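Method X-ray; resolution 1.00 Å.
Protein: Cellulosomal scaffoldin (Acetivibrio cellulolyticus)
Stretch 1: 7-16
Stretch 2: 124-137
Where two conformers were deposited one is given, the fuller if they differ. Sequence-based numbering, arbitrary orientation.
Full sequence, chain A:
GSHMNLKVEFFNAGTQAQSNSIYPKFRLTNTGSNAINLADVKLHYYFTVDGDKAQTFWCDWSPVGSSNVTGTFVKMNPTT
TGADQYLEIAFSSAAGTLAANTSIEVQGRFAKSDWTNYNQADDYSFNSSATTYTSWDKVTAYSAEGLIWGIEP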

# COMPACT_ATOMS: atom_id res chain seq x y z
N LYS A 7 9.48 5.76 -7.10
CA LYS A 7 9.41 6.51 -5.86
C LYS A 7 8.00 6.33 -5.28
O LYS A 7 7.00 6.44 -6.00
CB LYS A 7 9.70 7.98 -6.13
CG LYS A 7 9.63 8.88 -4.92
CD LYS A 7 10.07 10.28 -5.26
CE LYS A 7 8.93 11.28 -5.08
NZ LYS A 7 9.30 12.69 -5.45
N VAL A 8 7.93 6.09 -3.97
CA VAL A 8 6.69 5.80 -3.30
C VAL A 8 6.43 6.86 -2.24
O VAL A 8 7.26 7.09 -1.35
CB VAL A 8 6.72 4.39 -2.66
CG1 VAL A 8 5.39 4.09 -2.01
CG2 VAL A 8 7.07 3.35 -3.71
N GLU A 9 5.30 7.52 -2.35
CA GLU A 9 4.82 8.45 -1.34
C GLU A 9 3.50 7.90 -0.78
O GLU A 9 2.82 7.10 -1.44
CB GLU A 9 4.60 9.82 -1.95
CG GLU A 9 5.81 10.50 -2.51
CD GLU A 9 5.36 11.66 -3.37
OE1 GLU A 9 5.04 11.44 -4.54
OE2 GLU A 9 5.24 12.78 -2.84
N PHE A 10 3.12 8.38 0.40
CA PHE A 10 2.03 7.77 1.11
C PHE A 10 1.40 8.75 2.09
O PHE A 10 2.11 9.59 2.66
CB PHE A 10 2.55 6.55 1.90
CG PHE A 10 1.46 5.78 2.61
CD1 PHE A 10 0.68 4.89 1.91
CD2 PHE A 10 1.18 6.01 3.94
CE1 PHE A 10 -0.38 4.25 2.51
CE2 PHE A 10 0.12 5.35 4.55
CZ PHE A 10 -0.65 4.49 3.81
N PHE A 11 0.10 8.58 2.36
CA PHE A 11 -0.51 9.09 3.58
C PHE A 11 -1.79 8.31 3.83
O PHE A 11 -2.27 7.56 2.97
CB PHE A 11 -0.74 10.62 3.59
CG PHE A 11 -1.86 11.14 2.70
CD1 PHE A 11 -1.71 11.22 1.33
CD2 PHE A 11 -3.02 11.62 3.26
CE1 PHE A 11 -2.70 11.75 0.52
CE2 PHE A 11 -4.03 12.16 2.46
CZ PHE A 11 -3.86 12.24 1.09
N ASN A 12 -2.33 8.46 5.04
CA ASN A 12 -3.58 7.85 5.43
C ASN A 12 -4.72 8.84 5.30
O ASN A 12 -4.66 9.94 5.88
CB ASN A 12 -3.51 7.40 6.90
CG ASN A 12 -2.58 6.22 7.11
OD1 ASN A 12 -1.38 6.38 7.34
ND2 ASN A 12 -3.13 5.02 6.98
N ALA A 13 -5.78 8.49 4.57
CA ALA A 13 -6.88 9.46 4.36
C ALA A 13 -7.73 9.68 5.58
O ALA A 13 -8.38 10.71 5.69
CB ALA A 13 -7.77 9.06 3.20
N GLY A 14 -7.76 8.69 6.48
CA GLY A 14 -8.46 8.75 7.75
C GLY A 14 -7.48 8.36 8.84
O GLY A 14 -6.79 7.34 8.73
N THR A 15 -7.40 9.17 9.89
CA THR A 15 -6.38 9.00 10.90
C THR A 15 -6.91 8.81 12.32
O THR A 15 -6.18 9.00 13.29
CB THR A 15 -5.37 10.16 10.87
OG1 THR A 15 -6.09 11.38 11.02
CG2 THR A 15 -4.56 10.16 9.59
N GLN A 16 -8.18 8.37 12.43
CA GLN A 16 -8.82 8.00 13.72
C GLN A 16 -8.06 6.80 14.35
O GLN A 16 -7.90 5.78 13.69
CB GLN A 16 -10.34 7.64 13.48
CG GLN A 16 -11.24 7.56 14.75
CD GLN A 16 -12.74 7.21 14.55
OE1 GLN A 16 -13.12 6.50 13.63
NE2 GLN A 16 -13.60 7.69 15.47
N TYR A 124 2.66 -0.38 12.08
CA TYR A 124 3.97 -0.05 11.54
C TYR A 124 3.88 0.99 10.42
O TYR A 124 4.67 1.93 10.38
CB TYR A 124 4.63 -1.33 11.02
CG TYR A 124 5.99 -1.19 10.40
CD1 TYR A 124 6.16 -0.97 9.04
CD2 TYR A 124 7.12 -1.35 11.17
CE1 TYR A 124 7.41 -0.90 8.48
CE2 TYR A 124 8.38 -1.28 10.63
CZ TYR A 124 8.53 -1.05 9.28
OH TYR A 124 9.80 -0.97 8.75
N SER A 125 2.92 0.82 9.51
CA SER A 125 2.83 1.70 8.34
C SER A 125 1.99 2.97 8.54
O SER A 125 1.96 3.81 7.64
CB SER A 125 2.29 0.94 7.14
OG SER A 125 3.13 -0.13 6.74
N PHE A 126 1.30 3.10 9.67
CA PHE A 126 0.38 4.22 9.85
C PHE A 126 1.11 5.53 10.06
O PHE A 126 2.06 5.60 10.86
CB PHE A 126 -0.49 3.94 11.09
CG PHE A 126 -1.49 5.02 11.42
CD1 PHE A 126 -2.52 5.34 10.56
CD2 PHE A 126 -1.44 5.65 12.66
CE1 PHE A 126 -3.47 6.29 10.89
CE2 PHE A 126 -2.40 6.59 13.01
CZ PHE A 126 -3.42 6.91 12.13
N ASN A 127 0.65 6.56 9.37
CA ASN A 127 1.17 7.90 9.53
C ASN A 127 0.06 8.76 10.14
O ASN A 127 -0.93 9.07 9.49
CB ASN A 127 1.64 8.45 8.19
CG ASN A 127 2.36 9.75 8.34
OD1 ASN A 127 1.98 10.56 9.17
ND2 ASN A 127 3.41 9.96 7.58
N SER A 128 0.21 9.09 11.42
CA SER A 128 -0.84 9.79 12.12
C SER A 128 -0.92 11.29 11.75
O SER A 128 -1.90 11.95 12.09
CB SER A 128 -0.65 9.66 13.63
OG SER A 128 0.46 10.45 14.03
N SER A 129 0.09 11.81 11.06
CA SER A 129 0.30 13.26 10.92
C SER A 129 0.23 13.81 9.50
O SER A 129 -0.13 14.98 9.30
CB SER A 129 1.67 13.62 11.54
OG SER A 129 2.21 14.78 10.96
N ALA A 130 0.61 13.02 8.52
CA ALA A 130 0.63 13.53 7.16
C ALA A 130 -0.76 13.77 6.64
O ALA A 130 -1.66 12.95 6.82
CB ALA A 130 1.38 12.62 6.26
N THR A 131 -0.92 14.90 5.96
CA THR A 131 -2.18 15.24 5.33
C THR A 131 -2.05 15.25 3.81
O THR A 131 -3.03 15.54 3.12
CB THR A 131 -2.67 16.60 5.82
OG1 THR A 131 -1.68 17.58 5.51
CG2 THR A 131 -2.94 16.57 7.34
N THR A 132 -0.85 14.97 3.31
CA THR A 132 -0.47 15.01 1.90
C THR A 132 0.49 13.88 1.70
O THR A 132 1.10 13.42 2.65
CB THR A 132 0.28 16.41 1.48
OG1 THR A 132 1.51 16.56 2.20
CG2 THR A 132 -0.59 17.60 1.74
N TYR A 133 0.70 13.49 0.46
CA TYR A 133 1.72 12.51 0.12
C TYR A 133 3.09 12.90 0.67
O TYR A 133 3.56 14.02 0.49
CB TYR A 133 1.79 12.35 -1.38
CG TYR A 133 0.57 11.65 -1.93
CD1 TYR A 133 0.31 10.33 -1.60
CD2 TYR A 133 -0.32 12.29 -2.78
CE1 TYR A 133 -0.78 9.69 -2.06
CE2 TYR A 133 -1.44 11.64 -3.27
CZ TYR A 133 -1.66 10.32 -2.90
OH TYR A 133 -2.77 9.62 -3.34
N THR A 134 3.75 11.90 1.24
CA THR A 134 5.04 12.08 1.85
C THR A 134 5.89 10.84 1.61
O THR A 134 5.37 9.73 1.57
CB THR A 134 4.85 12.37 3.33
OG1 THR A 134 3.88 13.41 3.43
CG2 THR A 134 6.13 12.83 3.98
N SER A 135 7.20 11.03 1.45
CA SER A 135 8.09 9.91 1.22
C SER A 135 8.20 9.11 2.52
O SER A 135 8.66 9.59 3.57
CB SER A 135 9.42 10.40 0.67
OG SER A 135 9.23 11.08 -0.57
N TRP A 136 7.75 7.88 2.44
CA TRP A 136 7.43 7.09 3.61
C TRP A 136 8.06 5.72 3.47
O TRP A 136 7.66 4.92 2.64
CB TRP A 136 5.91 6.98 3.74
CG TRP A 136 5.36 6.43 5.01
CD1 TRP A 136 4.47 5.40 5.11
CD2 TRP A 136 5.55 6.92 6.34
NE1 TRP A 136 4.09 5.22 6.41
CE2 TRP A 136 4.74 6.13 7.19
CE3 TRP A 136 6.29 7.97 6.90
CZ2 TRP A 136 4.67 6.34 8.55
CZ3 TRP A 136 6.22 8.17 8.26
CH2 TRP A 136 5.42 7.35 9.07
N ASP A 137 9.07 5.44 4.30
CA ASP A 137 9.80 4.18 4.20
C ASP A 137 9.18 3.07 5.04
O ASP A 137 9.72 1.96 5.08
CB ASP A 137 11.30 4.37 4.55
CG ASP A 137 11.55 4.69 6.02
OD1 ASP A 137 10.62 4.63 6.84
OD2 ASP A 137 12.73 4.98 6.34
O HOH W 1 6.34 6.36 0.75
O HOH W 2 3.15 8.73 5.16
O HOH W 3 -1.17 10.17 7.02
O HOH W 4 -4.50 12.56 6.73

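The straightest direct bond between the stretches joins a side chain to a backbone. Asn127 N donates to Asn12 OD1 at 2.9 Å, and the N-H...O angle is 170°. Asn12 ND2 is bonded elsewhere in the structure, so the whole amide is used. Asn127 also braces its own loop: its OD1 accepts from Ser129 N at 3.0 Å and from Ala130 N at 2.9 Å.

The backbones meet as a short antiparallel pair at Phe10 and Thr134. Phe10 N donates to Thr134 O at 2.9 Å, and Thr134 N donates to Phe10 O at 3.2 Å. Both bonds are bent, near 140°. Glu9 CA lies 3.2 Å from the same Thr134 O, a CA-H...O contact.

Around this pair, waters bridge the stretches. Water 1 accepts from Trp136 N at 2.7 Å and donates to Val8 O at 2.4 Å, a very short contact. Water 2 links Phe10 O to Asn127 ND2. Water 3 accepts from Asn12 N and donates to Asn127 O and Ala130 O. Water 4 donates to Asn12 O and Ala130 O. Water 1 spans Val8 O and Trp136 N, which lie 3.9 Å apart, and water 4 joins two acceptors that could not bond each other.

Aromatic rings supply much of the packing. Phe10 lies beside Trp136, with Phe10 CD2 3.5 Å from Trp136 CD1. The phenyl ring and the five-membered ring are nearly parallel but slid apart, so they barely overlap. Trp136 NE1 donates to Ser125 O at 2.8 Å, which ties the indole back to its own stretch.

Phe11 points toward stretch 2. Its edge meets the face of Tyr133, with Phe11 CD1 3.7 Å from Tyr133 CD1. Its CB touches Ala130 CB at 4.0 Å. Farther along, the edge of the Phe126 ring meets backbone oxygen: Phe126 CZ is 3.7 Å from Thr15 O. The contact buries 817 Å², summed over both sides.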